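Local coordinates for protein tryptophan synthase alpha chain (Chlamydia trachomatis, PDB 6V82) that probably cleaves indoleglycerol phosphate to indole and glyceraldehyde 3-phosphate, as the alpha subunit of tryptophan synthase in the last step of tryptophan biosynthesis, at residues 74-79 against 106-111; 93-98 against 121-126; 129-134 against 160-165; 148-153 against 166-171. All blocks are in the same frame, centred on the assembly; numbering follows the deposited sequence.

Contact 1. Residues 74-79 against 106-111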
loop_
_atom_site.group_PDB
_atom_site.type_symbol
_atom_site.label_atom_id
_atom_site.label_comp_id
_atom_site.label_asym_id
_atom_site.label_seq_id
_atom_site.Cartn_x
_atom_site.Cartn_y
_atom_site.Cartn_z
ATOM N N GLU A 74 -37.652 10.680 -30.034
ATOM C CA GLU A 74 -38.306 11.189 -31.233
ATOM C C GLU A 74 -38.155 10.258 -32.436
ATOM O O GLU A 74 -39.135 10.039 -33.159
ATOM C CB GLU A 74 -37.764 12.582 -31.577
ATOM C CG GLU A 74 -38.200 13.693 -30.617
ATOM C CD GLU A 74 -39.719 13.831 -30.494
ATOM O OE1 GLU A 74 -40.419 13.931 -31.535
ATOM O OE2 GLU A 74 -40.218 13.836 -29.349
ATOM N N THR A 75 -36.954 9.705 -32.693
ATOM C CA THR A 75 -36.838 8.814 -33.846
ATOM C C THR A 75 -37.510 7.475 -33.588
ATOM O O THR A 75 -37.854 6.773 -34.543
ATOM C CB THR A 75 -35.381 8.575 -34.257
ATOM O OG1 THR A 75 -34.724 7.778 -33.264
ATOM C CG2 THR A 75 -34.638 9.876 -34.450
ATOM N N LEU A 76 -37.702 7.111 -32.319
ATOM C CA LEU A 76 -38.516 5.943 -31.998
ATOM C C LEU A 76 -39.942 6.117 -32.520
ATOM O O LEU A 76 -40.523 5.180 -33.080
ATOM C CB LEU A 76 -38.505 5.702 -30.490
ATOM C CG LEU A 76 -39.443 4.613 -29.949
ATOM C CD1 LEU A 76 -39.015 3.209 -30.366
ATOM C CD2 LEU A 76 -39.510 4.709 -28.444
ATOM N N LEU A 77 -40.506 7.325 -32.377
ATOM C CA LEU A 77 -41.801 7.620 -32.978
ATOM C C LEU A 77 -41.749 7.490 -34.493
ATOM O O LEU A 77 -42.676 6.940 -35.100
ATOM C CB LEU A 77 -42.274 9.020 -32.575
ATOM C CG LEU A 77 -42.598 9.198 -31.087
ATOM C CD1 LEU A 77 -43.075 10.608 -30.826
ATOM C CD2 LEU A 77 -43.636 8.189 -30.628
ATOM N N GLU A 78 -40.682 7.998 -35.126
ATOM C CA GLU A 78 -40.515 7.806 -36.569
ATOM C C GLU A 78 -40.523 6.331 -36.934
ATOM O O GLU A 78 -41.107 5.939 -37.952
ATOM C CB GLU A 78 -39.199 8.387 -37.052
ATOM C CG GLU A 78 -39.074 9.854 -37.145
ATOM C CD GLU A 78 -37.769 10.208 -37.831
ATOM O OE1 GLU A 78 -37.505 9.646 -38.929
ATOM O OE2 GLU A 78 -36.997 11.010 -37.253
ATOM N N ILE A 79 -39.820 5.512 -36.143
ATOM C CA ILE A 79 -39.732 4.085 -36.425
ATOM C C ILE A 79 -41.112 3.447 -36.353
ATOM O O ILE A 79 -41.522 2.709 -37.257
ATOM C CB ILE A 79 -38.759 3.409 -35.448
ATOM C CG1 ILE A 79 -37.326 3.780 -35.802
ATOM C CG2 ILE A 79 -38.967 1.896 -35.464
ATOM C CD1 ILE A 79 -36.353 3.379 -34.755
ATOM N N LEU A 106 -46.780 12.401 -19.758
ATOM C CA LEU A 106 -48.011 11.744 -20.180
ATOM C C LEU A 106 -48.263 11.963 -21.664
ATOM O O LEU A 106 -48.752 11.062 -22.364
ATOM C CB LEU A 106 -49.187 12.253 -19.352
ATOM C CG LEU A 106 -50.478 11.470 -19.555
ATOM C CD1 LEU A 106 -50.260 10.006 -19.202
ATOM C CD2 LEU A 106 -51.565 12.070 -18.705
ATOM N N ASP A 107 -47.908 13.147 -22.171
ATOM C CA ASP A 107 -48.167 13.443 -23.575
ATOM C C ASP A 107 -47.356 12.536 -24.487
ATOM O O ASP A 107 -47.819 12.155 -25.566
ATOM C CB ASP A 107 -47.866 14.906 -23.879
ATOM C CG ASP A 107 -48.119 15.244 -25.332
ATOM O OD1 ASP A 107 -49.308 15.352 -25.726
ATOM O OD2 ASP A 107 -47.125 15.366 -26.083
ATOM N N TYR A 108 -46.141 12.176 -24.075
ATOM C CA TYR A 108 -45.351 11.274 -24.899
ATOM C C TYR A 108 -46.008 9.904 -24.983
ATOM O O TYR A 108 -45.959 9.248 -26.029
ATOM C CB TYR A 108 -43.934 11.161 -24.357
ATOM C CG TYR A 108 -43.046 10.308 -25.226
ATOM C CD1 TYR A 108 -42.539 10.798 -26.422
ATOM C CD2 TYR A 108 -42.730 8.998 -24.858
ATOM C CE1 TYR A 108 -41.728 10.010 -27.225
ATOM C CE2 TYR A 108 -41.922 8.209 -25.650
ATOM C CZ TYR A 108 -41.426 8.724 -26.828
ATOM O OH TYR A 108 -40.616 7.945 -27.613
ATOM N N LEU A 109 -46.642 9.461 -23.894
ATOM C CA LEU A 109 -47.366 8.193 -23.941
ATOM C C LEU A 109 -48.493 8.243 -24.966
ATOM O O LEU A 109 -48.676 7.300 -25.745
ATOM C CB LEU A 109 -47.915 7.849 -22.560
ATOM C CG LEU A 109 -46.859 7.522 -21.506
ATOM C CD1 LEU A 109 -47.538 7.176 -20.195
ATOM C CD2 LEU A 109 -45.930 6.391 -21.975
ATOM N N ARG A 110 -49.257 9.341 -24.978
ATOM C CA ARG A 110 -50.280 9.530 -25.998
ATOM C C ARG A 110 -49.677 9.527 -27.394
ATOM O O ARG A 110 -50.242 8.923 -28.315
ATOM C CB ARG A 110 -51.046 10.832 -25.757
ATOM C CG ARG A 110 -52.080 10.718 -24.654
ATOM C CD ARG A 110 -52.941 11.955 -24.555
ATOM N NE ARG A 110 -52.164 13.080 -24.056
ATOM C CZ ARG A 110 -52.323 13.608 -22.852
ATOM N NH1 ARG A 110 -51.560 14.631 -22.471
ATOM N NH2 ARG A 110 -53.256 13.117 -22.040
ATOM N N ARG A 111 -48.529 10.186 -27.574
ATOM C CA ARG A 111 -47.891 10.180 -28.887
ATOM C C ARG A 111 -47.468 8.771 -29.291
ATOM O O ARG A 111 -47.543 8.417 -30.474
ATOM C CB ARG A 111 -46.700 11.148 -28.902
ATOM C CG ARG A 111 -47.099 12.628 -28.762
ATOM C CD ARG A 111 -45.869 13.540 -28.608
ATOM N NE ARG A 111 -45.182 13.725 -29.886
ATOM C CZ ARG A 111 -43.858 13.771 -30.047
ATOM N NH1 ARG A 111 -43.040 13.623 -28.999
ATOM N NH2 ARG A 111 -43.353 13.944 -31.273
#
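Arg111 reaches from helix 106-115 to Glu74 and Leu77 of helix 73-84, and its path shows how a charged side chain can be paired and packed at once. At its base Arg111 CB lies 4.1 Å from Leu77 CD1. A turn about CG-CD (chi3 76°) puts NE off the line of the chain, Arg111 NE lying 3.9 Å from Leu77 CD1. The guanidinium has that methyl over the centre of one face, Leu77 CD1 3.4 Å from Arg111 CZ. At the tip the grip is end-on: Arg111 NH1 donates to Glu74 OE2 and Arg111 NH2 to Glu74 OE1, each at 2.9 Å and nearly straight. Both oxygens use their syn lone pairs, and the carboxylate and guanidinium are almost coplanar; the paired salt bridge fixes both rotations. Deeper in, Tyr108 CE1 meets Leu77 CD1 at 3.9 Å, while its OH, hydrogen-bonded to Ser73 O, touches Leu76 CD2. The two segments run 19° from parallel, their axes 11.5 Å apart, outside strands 92-96 and 119-122 of the TIM barrel.

Contact 2. Residues 93-98 against 121-126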
loop_
_atom_site.group_PDB
_atom_site.type_symbol
_atom_site.label_atom_id
_atom_site.label_comp_id
_atom_site.label_asym_id
_atom_site.label_seq_id
_atom_site.Cartn_x
_atom_site.Cartn_y
_atom_site.Cartn_z
ATOM N N ILE A 93 -45.447 -4.078 -29.171
ATOM C CA ILE A 93 -45.100 -3.951 -27.758
ATOM C C ILE A 93 -43.853 -3.086 -27.664
ATOM O O ILE A 93 -42.814 -3.419 -28.251
ATOM C CB ILE A 93 -44.835 -5.321 -27.109
ATOM C CG1 ILE A 93 -45.973 -6.308 -27.360
ATOM C CG2 ILE A 93 -44.599 -5.154 -25.628
ATOM C CD1 ILE A 93 -47.331 -5.730 -27.054
ATOM N N LEU A 94 -43.931 -1.981 -26.933
ATOM C CA LEU A 94 -42.710 -1.266 -26.588
ATOM C C LEU A 94 -42.100 -1.925 -25.358
ATOM O O LEU A 94 -42.724 -1.970 -24.289
ATOM C CB LEU A 94 -42.967 0.209 -26.323
ATOM C CG LEU A 94 -41.637 0.953 -26.196
ATOM C CD1 LEU A 94 -40.933 0.941 -27.527
ATOM C CD2 LEU A 94 -41.841 2.390 -25.709
ATOM N N TYR A 95 -40.897 -2.461 -25.520
ATOM C CA TYR A 95 -40.128 -3.016 -24.421
ATOM C C TYR A 95 -39.087 -1.994 -23.998
ATOM O O TYR A 95 -38.337 -1.491 -24.846
ATOM C CB TYR A 95 -39.461 -4.321 -24.847
ATOM C CG TYR A 95 -38.447 -4.831 -23.872
ATOM C CD1 TYR A 95 -38.839 -5.581 -22.765
ATOM C CD2 TYR A 95 -37.091 -4.581 -24.063
ATOM C CE1 TYR A 95 -37.902 -6.065 -21.864
ATOM C CE2 TYR A 95 -36.142 -5.068 -23.176
ATOM C CZ TYR A 95 -36.553 -5.805 -22.076
ATOM O OH TYR A 95 -35.612 -6.265 -21.186
ATOM N N SER A 96 -39.040 -1.686 -22.696
ATOM C CA SER A 96 -38.200 -0.581 -22.255
ATOM C C SER A 96 -37.817 -0.718 -20.794
ATOM O O SER A 96 -38.501 -1.369 -19.994
ATOM C CB SER A 96 -38.909 0.761 -22.468
ATOM O OG SER A 96 -38.182 1.815 -21.894
ATOM N N TYR A 97 -36.718 -0.060 -20.455
ATOM C CA TYR A 97 -36.410 0.223 -19.066
ATOM C C TYR A 97 -37.218 1.432 -18.599
ATOM O O TYR A 97 -37.766 2.190 -19.401
ATOM C CB TYR A 97 -34.902 0.433 -18.891
ATOM C CG TYR A 97 -34.205 -0.895 -18.939
ATOM C CD1 TYR A 97 -34.027 -1.562 -20.149
ATOM C CD2 TYR A 97 -33.798 -1.525 -17.780
ATOM C CE1 TYR A 97 -33.423 -2.795 -20.196
ATOM C CE2 TYR A 97 -33.193 -2.771 -17.818
ATOM C CZ TYR A 97 -33.010 -3.394 -19.030
ATOM O OH TYR A 97 -32.407 -4.622 -19.085
ATOM N N TYR A 98 -37.315 1.589 -17.280
ATOM C CA TYR A 98 -38.246 2.569 -16.746
ATOM C C TYR A 98 -37.796 3.986 -17.059
ATOM O O TYR A 98 -38.616 4.830 -17.441
ATOM C CB TYR A 98 -38.403 2.383 -15.243
ATOM C CG TYR A 98 -39.489 3.255 -14.660
ATOM C CD1 TYR A 98 -40.551 3.717 -15.446
ATOM C CD2 TYR A 98 -39.445 3.641 -13.329
ATOM C CE1 TYR A 98 -41.554 4.545 -14.903
ATOM C CE2 TYR A 98 -40.426 4.447 -12.786
ATOM C CZ TYR A 98 -41.478 4.896 -13.566
ATOM O OH TYR A 98 -42.433 5.689 -12.978
ATOM N N CYS A 121 -44.099 -2.799 -22.040
ATOM C CA CYS A 121 -43.506 -3.721 -21.078
ATOM C C CYS A 121 -42.306 -3.029 -20.436
ATOM O O CYS A 121 -41.331 -2.694 -21.123
ATOM C CB CYS A 121 -43.090 -5.020 -21.765
ATOM S SG CYS A 121 -42.391 -6.253 -20.644
ATOM N N VAL A 122 -42.389 -2.770 -19.137
ATOM C CA VAL A 122 -41.313 -2.095 -18.424
ATOM C C VAL A 122 -40.651 -3.128 -17.520
ATOM O O VAL A 122 -41.237 -3.555 -16.510
ATOM C CB VAL A 122 -41.813 -0.878 -17.642
ATOM C CG1 VAL A 122 -40.625 -0.087 -17.123
ATOM C CG2 VAL A 122 -42.632 -0.004 -18.546
ATOM N N ILE A 123 -39.421 -3.518 -17.886
ATOM C CA ILE A 123 -38.807 -4.726 -17.328
ATOM C C ILE A 123 -38.348 -4.511 -15.890
ATOM O O ILE A 123 -38.284 -5.469 -15.108
ATOM C CB ILE A 123 -37.651 -5.211 -18.228
ATOM C CG1 ILE A 123 -37.199 -6.615 -17.819
ATOM C CG2 ILE A 123 -36.481 -4.253 -18.176
ATOM C CD1 ILE A 123 -38.214 -7.701 -18.116
ATOM N N ASP A 124 -38.046 -3.267 -15.500
ATOM C CA ASP A 124 -37.575 -2.970 -14.150
ATOM C C ASP A 124 -38.568 -2.134 -13.348
ATOM O O ASP A 124 -38.176 -1.496 -12.365
ATOM C CB ASP A 124 -36.206 -2.273 -14.187
ATOM C CG ASP A 124 -36.236 -0.949 -14.949
ATOM O OD1 ASP A 124 -37.118 -0.776 -15.833
ATOM O OD2 ASP A 124 -35.381 -0.080 -14.659
ATOM N N LEU A 125 -39.848 -2.125 -13.735
ATOM C CA LEU A 125 -40.901 -1.486 -12.942
ATOM C C LEU A 125 -41.902 -2.545 -12.507
ATOM O O LEU A 125 -42.874 -2.820 -13.223
ATOM C CB LEU A 125 -41.602 -0.379 -13.724
ATOM C CG LEU A 125 -42.663 0.393 -12.929
ATOM C CD1 LEU A 125 -42.035 1.181 -11.794
ATOM C CD2 LEU A 125 -43.455 1.300 -13.845
ATOM N N PRO A 126 -41.708 -3.167 -11.349
ATOM C CA PRO A 126 -42.682 -4.160 -10.882
ATOM C C PRO A 126 -43.976 -3.509 -10.398
ATOM O O PRO A 126 -43.996 -2.361 -9.945
ATOM C CB PRO A 126 -41.945 -4.862 -9.732
ATOM C CG PRO A 126 -40.964 -3.852 -9.248
ATOM C CD PRO A 126 -40.535 -3.071 -10.458
#
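Tyr95 and Ser96 pair with Cys121 and Val122 as parallel strands, and the contact shows how a barrel's backbone ladder gives way to side chains at the C-terminal strand ends. Three backbone hydrogen bonds form the ladder: Cys121 N to Leu94 O, Ser96 N to Cys121 O and Ile123 N to Ser96 O. Beyond it, Asp124, in the type I turn from Val122 to Leu125, accepts at OD1 a weak bond from Tyr98 N at 2.8 Å. Two CH-pi contacts follow. Ile123 CG2, placed between the backbone N and the carbonyl carbon, sits over the centre of the Tyr97 ring, 3.6 Å from the centroid, and Leu125 CD1 lies over a face of Tyr98, offset toward the rim. Apolar contact joins Ile123 CB to Tyr95 CE1 at 3.7 Å; a sulfur-aromatic contact sets Cys121 SG at the edge of the Tyr95 ring. The hydroxyls of Tyr95 and Tyr97 both hydrogen-bond to Asp55 OD2, that of Tyr97 also to Ala54 N; the packing is consistent with holding both tyrosines beside Asp55, a predicted proton acceptor. Strands 42-46 and 147-153 flank the pair, helix 136-144 covers Val122 and Leu125, and Tyr98 reaches the chain of another protein.

Contact 3. Residues 129-134 against 160-165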
loop_
_atom_site.group_PDB
_atom_site.type_symbol
_atom_site.label_atom_id
_atom_site.label_comp_id
_atom_site.label_asym_id
_atom_site.label_seq_id
_atom_site.Cartn_x
_atom_site.Cartn_y
_atom_site.Cartn_z
ATOM N N LEU A 129 -46.244 -3.383 -4.448
ATOM C CA LEU A 129 -46.349 -4.510 -3.532
ATOM C C LEU A 129 -47.569 -4.395 -2.622
ATOM O O LEU A 129 -48.293 -5.380 -2.436
ATOM C CB LEU A 129 -45.063 -4.638 -2.716
ATOM C CG LEU A 129 -44.892 -5.951 -1.951
ATOM C CD1 LEU A 129 -45.473 -7.126 -2.734
ATOM C CD2 LEU A 129 -43.419 -6.191 -1.641
ATOM N N SER A 130 -47.827 -3.218 -2.055
ATOM C CA SER A 130 -48.987 -3.062 -1.183
ATOM C C SER A 130 -50.271 -3.054 -1.996
ATOM O O SER A 130 -50.333 -2.472 -3.082
ATOM C CB SER A 130 -48.896 -1.771 -0.369
ATOM O OG SER A 130 -50.085 -1.568 0.385
ATOM N N HIS A 131 -51.311 -3.690 -1.454
ATOM C CA HIS A 131 -52.593 -3.720 -2.151
ATOM C C HIS A 131 -53.137 -2.318 -2.381
ATOM O O HIS A 131 -53.876 -2.090 -3.346
ATOM C CB HIS A 131 -53.606 -4.551 -1.367
ATOM C CG HIS A 131 -53.092 -5.885 -0.927
ATOM N ND1 HIS A 131 -52.768 -6.162 0.384
ATOM C CD2 HIS A 131 -52.852 -7.022 -1.622
ATOM C CE1 HIS A 131 -52.349 -7.411 0.478
ATOM N NE2 HIS A 131 -52.391 -7.956 -0.726
ATOM N N GLY A 132 -52.786 -1.370 -1.516
ATOM C CA GLY A 132 -53.240 -0.005 -1.669
ATOM C C GLY A 132 -52.399 0.800 -2.636
ATOM O O GLY A 132 -52.934 1.397 -3.575
ATOM N N GLU A 133 -51.084 0.806 -2.417
ATOM C CA GLU A 133 -50.167 1.637 -3.191
ATOM C C GLU A 133 -50.405 1.498 -4.692
ATOM O O GLU A 133 -50.492 0.387 -5.220
ATOM C CB GLU A 133 -48.726 1.257 -2.849
ATOM C CG GLU A 133 -47.675 1.963 -3.689
ATOM C CD GLU A 133 -46.369 1.191 -3.738
ATOM O OE1 GLU A 133 -45.546 1.444 -4.649
ATOM O OE2 GLU A 133 -46.175 0.315 -2.866
ATOM N N LYS A 134 -50.523 2.636 -5.371
ATOM C CA LYS A 134 -50.759 2.677 -6.807
ATOM C C LYS A 134 -49.453 2.942 -7.555
ATOM O O LYS A 134 -48.433 3.321 -6.974
ATOM C CB LYS A 134 -51.810 3.741 -7.152
ATOM C CG LYS A 134 -53.175 3.491 -6.508
ATOM C CD LYS A 134 -54.170 4.624 -6.794
ATOM C CE LYS A 134 -55.458 4.460 -5.981
ATOM N NZ LYS A 134 -56.284 5.713 -5.889
ATOM N N ARG A 160 -48.852 -9.409 -5.079
ATOM C CA ARG A 160 -48.687 -9.023 -6.475
ATOM C C ARG A 160 -49.901 -9.446 -7.285
ATOM O O ARG A 160 -50.539 -8.616 -7.942
ATOM C CB ARG A 160 -47.427 -9.658 -7.062
ATOM C CG ARG A 160 -46.385 -10.077 -6.057
ATOM C CD ARG A 160 -45.470 -8.936 -5.803
ATOM N NE ARG A 160 -45.211 -8.247 -7.054
ATOM C CZ ARG A 160 -44.479 -7.153 -7.145
ATOM N NH1 ARG A 160 -44.292 -6.591 -8.328
ATOM N NH2 ARG A 160 -43.935 -6.630 -6.052
ATOM N N MET A 161 -50.223 -10.748 -7.238
ATOM C CA MET A 161 -51.343 -11.338 -7.967
ATOM C C MET A 161 -52.548 -10.416 -8.025
ATOM O O MET A 161 -53.154 -10.230 -9.085
ATOM C CB MET A 161 -51.730 -12.663 -7.311
ATOM C CG MET A 161 -50.719 -13.763 -7.506
ATOM S SD MET A 161 -50.430 -14.044 -9.263
ATOM C CE MET A 161 -50.548 -15.834 -9.346
ATOM N N SER A 162 -52.902 -9.826 -6.881
ATOM C CA SER A 162 -53.955 -8.820 -6.842
ATOM C C SER A 162 -53.580 -7.606 -7.677
ATOM O O SER A 162 -54.277 -7.255 -8.634
ATOM C CB SER A 162 -54.225 -8.398 -5.400
ATOM O OG SER A 162 -54.430 -9.529 -4.585
ATOM N N LEU A 163 -52.478 -6.939 -7.319
ATOM C CA LEU A 163 -52.133 -5.709 -8.021
ATOM C C LEU A 163 -51.640 -5.979 -9.435
ATOM O O LEU A 163 -51.859 -5.150 -10.325
ATOM C CB LEU A 163 -51.098 -4.908 -7.237
ATOM C CG LEU A 163 -51.708 -3.780 -6.397
ATOM C CD1 LEU A 163 -50.668 -2.734 -6.122
ATOM C CD2 LEU A 163 -52.922 -3.146 -7.071
ATOM N N ILE A 164 -50.988 -7.122 -9.672
ATOM C CA ILE A 164 -50.643 -7.474 -11.047
ATOM C C ILE A 164 -51.903 -7.605 -11.886
ATOM O O ILE A 164 -51.964 -7.116 -13.019
ATOM C CB ILE A 164 -49.795 -8.757 -11.097
ATOM C CG1 ILE A 164 -48.474 -8.546 -10.365
ATOM C CG2 ILE A 164 -49.510 -9.141 -12.537
ATOM C CD1 ILE A 164 -47.456 -9.636 -10.610
ATOM N N GLN A 165 -52.938 -8.245 -11.336
ATOM C CA GLN A 165 -54.218 -8.340 -12.032
ATOM C C GLN A 165 -54.855 -6.971 -12.232
ATOM O O GLN A 165 -55.564 -6.752 -13.222
ATOM C CB GLN A 165 -55.159 -9.253 -11.252
ATOM C CG GLN A 165 -56.490 -9.494 -11.902
ATOM C CD GLN A 165 -57.279 -10.528 -11.152
ATOM O OE1 GLN A 165 -56.731 -11.255 -10.320
ATOM N NE2 GLN A 165 -58.572 -10.604 -11.430
#
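Leu163 of helix 158-167 presses its branched end against the backbone of the loop 129-134, and the contrast with its surroundings illustrates how one leucine methyl can wedge among loop carbonyls. CD1 carries the tight part: Leu163 CD1 lies 3.1 Å from Ser130 O and 3.3 Å from Glu133 O, and a chi1 of -98°, off the staggered positions, suggests strain. Leu163 CD2 is farther off, 4.0 Å from His131 O. Carbon meets carbon where Leu129 CD1 lies 3.6 Å from Arg160 CD; Arg160 is bent at chi2 and chi3, and its NH2 lies 3.7 Å from Leu129 CD1. The other side is looser and at the surface, where Ser130 and His131 also meet a crystal neighbour. There His131 CD2 comes only to 4.2 Å from Ser162 OG, whose hydrogen bond goes to Pro158 O. Pro128 adds to the packing on Leu163, and Leu129 and Arg160 also touch the chain of another protein. No hydrogen bond or salt bridge links the two segments, which implies that they meet here by van der Waals contact.

Contact 4. Residues 148-153 against 166-171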
loop_
_atom_site.group_PDB
_atom_site.type_symbol
_atom_site.label_atom_id
_atom_site.label_comp_id
_atom_site.label_asym_id
_atom_site.label_seq_id
_atom_site.Cartn_x
_atom_site.Cartn_y
_atom_site.Cartn_z
ATOM N N PRO A 148 -50.468 -2.311 -20.281
ATOM C CA PRO A 148 -49.260 -2.653 -19.517
ATOM C C PRO A 148 -49.020 -4.158 -19.555
ATOM O O PRO A 148 -49.875 -4.949 -19.144
ATOM C CB PRO A 148 -49.582 -2.162 -18.100
ATOM C CG PRO A 148 -50.864 -1.374 -18.213
ATOM C CD PRO A 148 -51.578 -1.908 -19.406
ATOM N N ILE A 149 -47.852 -4.552 -20.058
ATOM C CA ILE A 149 -47.490 -5.955 -20.232
ATOM C C ILE A 149 -46.594 -6.348 -19.066
ATOM O O ILE A 149 -45.430 -5.935 -18.999
ATOM C CB ILE A 149 -46.787 -6.196 -21.572
ATOM C CG1 ILE A 149 -47.566 -5.557 -22.711
ATOM C CG2 ILE A 149 -46.672 -7.673 -21.836
ATOM C CD1 ILE A 149 -48.956 -6.144 -22.897
ATOM N N LEU A 150 -47.119 -7.154 -18.151
ATOM C CA LEU A 150 -46.425 -7.448 -16.906
ATOM C C LEU A 150 -45.844 -8.856 -16.950
ATOM O O LEU A 150 -46.194 -9.660 -17.812
ATOM C CB LEU A 150 -47.377 -7.288 -15.718
ATOM C CG LEU A 150 -47.486 -5.895 -15.090
ATOM C CD1 LEU A 150 -47.687 -4.807 -16.126
ATOM C CD2 LEU A 150 -48.618 -5.863 -14.076
ATOM N N LEU A 151 -44.931 -9.136 -16.016
ATOM C CA LEU A 151 -44.223 -10.413 -15.934
ATOM C C LEU A 151 -44.453 -11.047 -14.566
ATOM O O LEU A 151 -44.291 -10.385 -13.536
ATOM C CB LEU A 151 -42.718 -10.238 -16.165
ATOM C CG LEU A 151 -42.177 -9.973 -17.575
ATOM C CD1 LEU A 151 -42.228 -8.508 -17.943
ATOM C CD2 LEU A 151 -40.747 -10.481 -17.658
ATOM N N ILE A 152 -44.827 -12.329 -14.550
ATOM C CA ILE A 152 -45.048 -13.033 -13.297
ATOM C C ILE A 152 -44.197 -14.290 -13.270
ATOM O O ILE A 152 -43.812 -14.841 -14.302
ATOM C CB ILE A 152 -46.528 -13.391 -13.054
ATOM C CG1 ILE A 152 -47.040 -14.334 -14.130
ATOM C CG2 ILE A 152 -47.382 -12.140 -13.021
ATOM C CD1 ILE A 152 -48.542 -14.325 -14.236
ATOM N N SER A 153 -43.906 -14.726 -12.057
ATOM C CA SER A 153 -43.109 -15.904 -11.777
ATOM C C SER A 153 -43.935 -16.852 -10.915
ATOM O O SER A 153 -45.010 -16.497 -10.417
ATOM C CB SER A 153 -41.800 -15.512 -11.074
ATOM O OG SER A 153 -40.865 -16.576 -11.102
ATOM N N GLU A 166 -54.614 -6.042 -11.305
ATOM C CA GLU A 166 -55.133 -4.686 -11.437
ATOM C C GLU A 166 -54.679 -4.038 -12.742
ATOM O O GLU A 166 -55.496 -3.506 -13.501
ATOM C CB GLU A 166 -54.686 -3.851 -10.238
ATOM C CG GLU A 166 -55.164 -2.414 -10.252
ATOM C CD GLU A 166 -56.435 -2.217 -9.453
ATOM O OE1 GLU A 166 -57.301 -3.124 -9.466
ATOM O OE2 GLU A 166 -56.557 -1.157 -8.800
ATOM N N TYR A 167 -53.375 -4.088 -13.030
ATOM C CA TYR A 167 -52.807 -3.328 -14.136
ATOM C C TYR A 167 -52.571 -4.137 -15.410
ATOM O O TYR A 167 -52.401 -3.534 -16.477
ATOM C CB TYR A 167 -51.486 -2.682 -13.700
ATOM C CG TYR A 167 -51.667 -1.659 -12.600
ATOM C CD1 TYR A 167 -52.388 -0.492 -12.831
ATOM C CD2 TYR A 167 -51.125 -1.856 -11.333
ATOM C CE1 TYR A 167 -52.565 0.449 -11.837
ATOM C CE2 TYR A 167 -51.298 -0.916 -10.326
ATOM C CZ TYR A 167 -52.019 0.233 -10.587
ATOM O OH TYR A 167 -52.198 1.183 -9.613
ATOM N N ALA A 168 -52.563 -5.464 -15.344
ATOM C CA ALA A 168 -52.242 -6.258 -16.524
ATOM C C ALA A 168 -53.344 -6.157 -17.570
ATOM O O ALA A 168 -54.533 -6.230 -17.254
ATOM C CB ALA A 168 -52.018 -7.721 -16.145
ATOM N N ARG A 169 -52.935 -5.976 -18.824
ATOM C CA ARG A 169 -53.831 -5.982 -19.974
ATOM C C ARG A 169 -53.132 -6.692 -21.124
ATOM O O ARG A 169 -51.908 -6.833 -21.139
ATOM C CB ARG A 169 -54.229 -4.562 -20.427
ATOM C CG ARG A 169 -54.873 -3.675 -19.371
ATOM C CD ARG A 169 -56.265 -4.157 -19.008
ATOM N NE ARG A 169 -56.962 -3.177 -18.188
ATOM C CZ ARG A 169 -56.947 -3.164 -16.859
ATOM N NH1 ARG A 169 -56.270 -4.092 -16.191
ATOM N NH2 ARG A 169 -57.612 -2.221 -16.200
ATOM N N GLY A 170 -53.920 -7.125 -22.102
ATOM C CA GLY A 170 -53.360 -7.780 -23.269
ATOM C C GLY A 170 -52.957 -9.229 -23.049
ATOM O O GLY A 170 -53.695 -10.149 -23.421
ATOM N N PHE A 171 -51.773 -9.440 -22.470
ATOM C CA PHE A 171 -51.306 -10.773 -22.114
ATOM C C PHE A 171 -50.247 -10.617 -21.035
ATOM O O PHE A 171 -49.721 -9.524 -20.808
ATOM C CB PHE A 171 -50.750 -11.525 -23.323
ATOM C CG PHE A 171 -49.470 -10.945 -23.851
ATOM C CD1 PHE A 171 -48.249 -11.495 -23.505
ATOM C CD2 PHE A 171 -49.489 -9.834 -24.684
ATOM C CE1 PHE A 171 -47.062 -10.957 -23.984
ATOM C CE2 PHE A 171 -48.307 -9.289 -25.167
ATOM C CZ PHE A 171 -47.091 -9.856 -24.814
HETATM O O HOH W 1 -49.776 -7.635 -18.635
#
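The backbones of Pro148 and Arg169 are joined by one direct hydrogen bond, Arg169 N to Pro148 O at 3.2 Å, where the chain leaves helix 158-167. The contact is thus an example of how a beta-alpha-beta crossover of the TIM barrel brings its helix end back to the strand it started from. Pro148 lays CG 3.2 Å from Tyr167 O, and Pro148 CD packs on Arg169 CG at 3.7 Å, the two side chains lying side by side. Arg169 bends at chi2 (-70°), and its NH1 donates to Glu166 O and Ala168 O, tying the side chain back to carbonyls at the helix end and just after it. Leu150 CD2 fills in more loosely against Tyr167 CB and Ala168 CB. On the other flank Ile149 CG2 makes a CH-pi contact over one face of the Phe171 ring, offset toward the rim, 3.7 Å from Phe171 CZ. Water 1 bridges the two segments, accepting from Leu150 N at 2.7 Å and lying 2.7 Å from Pro148 O and 2.9 Å from Phe171 O, with more acceptors in reach than it has protons.

Contacts 2 and 4 share the barrel sheet, in which strands 119-122 and 147-153 are neighbours; they meet where Cys121 SG lies 3.5 Å from Leu151 CD1, and their centres are about 11 Å apart. Contact 1 joins the outer helices that lead into the strands of contact 2, touching it where Leu76 CD1 meets Leu94 CD1 at 4.1 Å. Contacts 3 and 4 both draw on helix 158-167, contact 4 at its C-terminal end, Ile164 CD1 reaching Ile152 CG2 at 3.5 Å. Relative to the predicted proton acceptors, contact 2 is nearest: the Tyr95 side chain is about 3 Å from that of Asp55. The side chains of Phe171 and Leu76 are about 5 and 11 Å from that of Glu44, whereas contact 3 lies away from both.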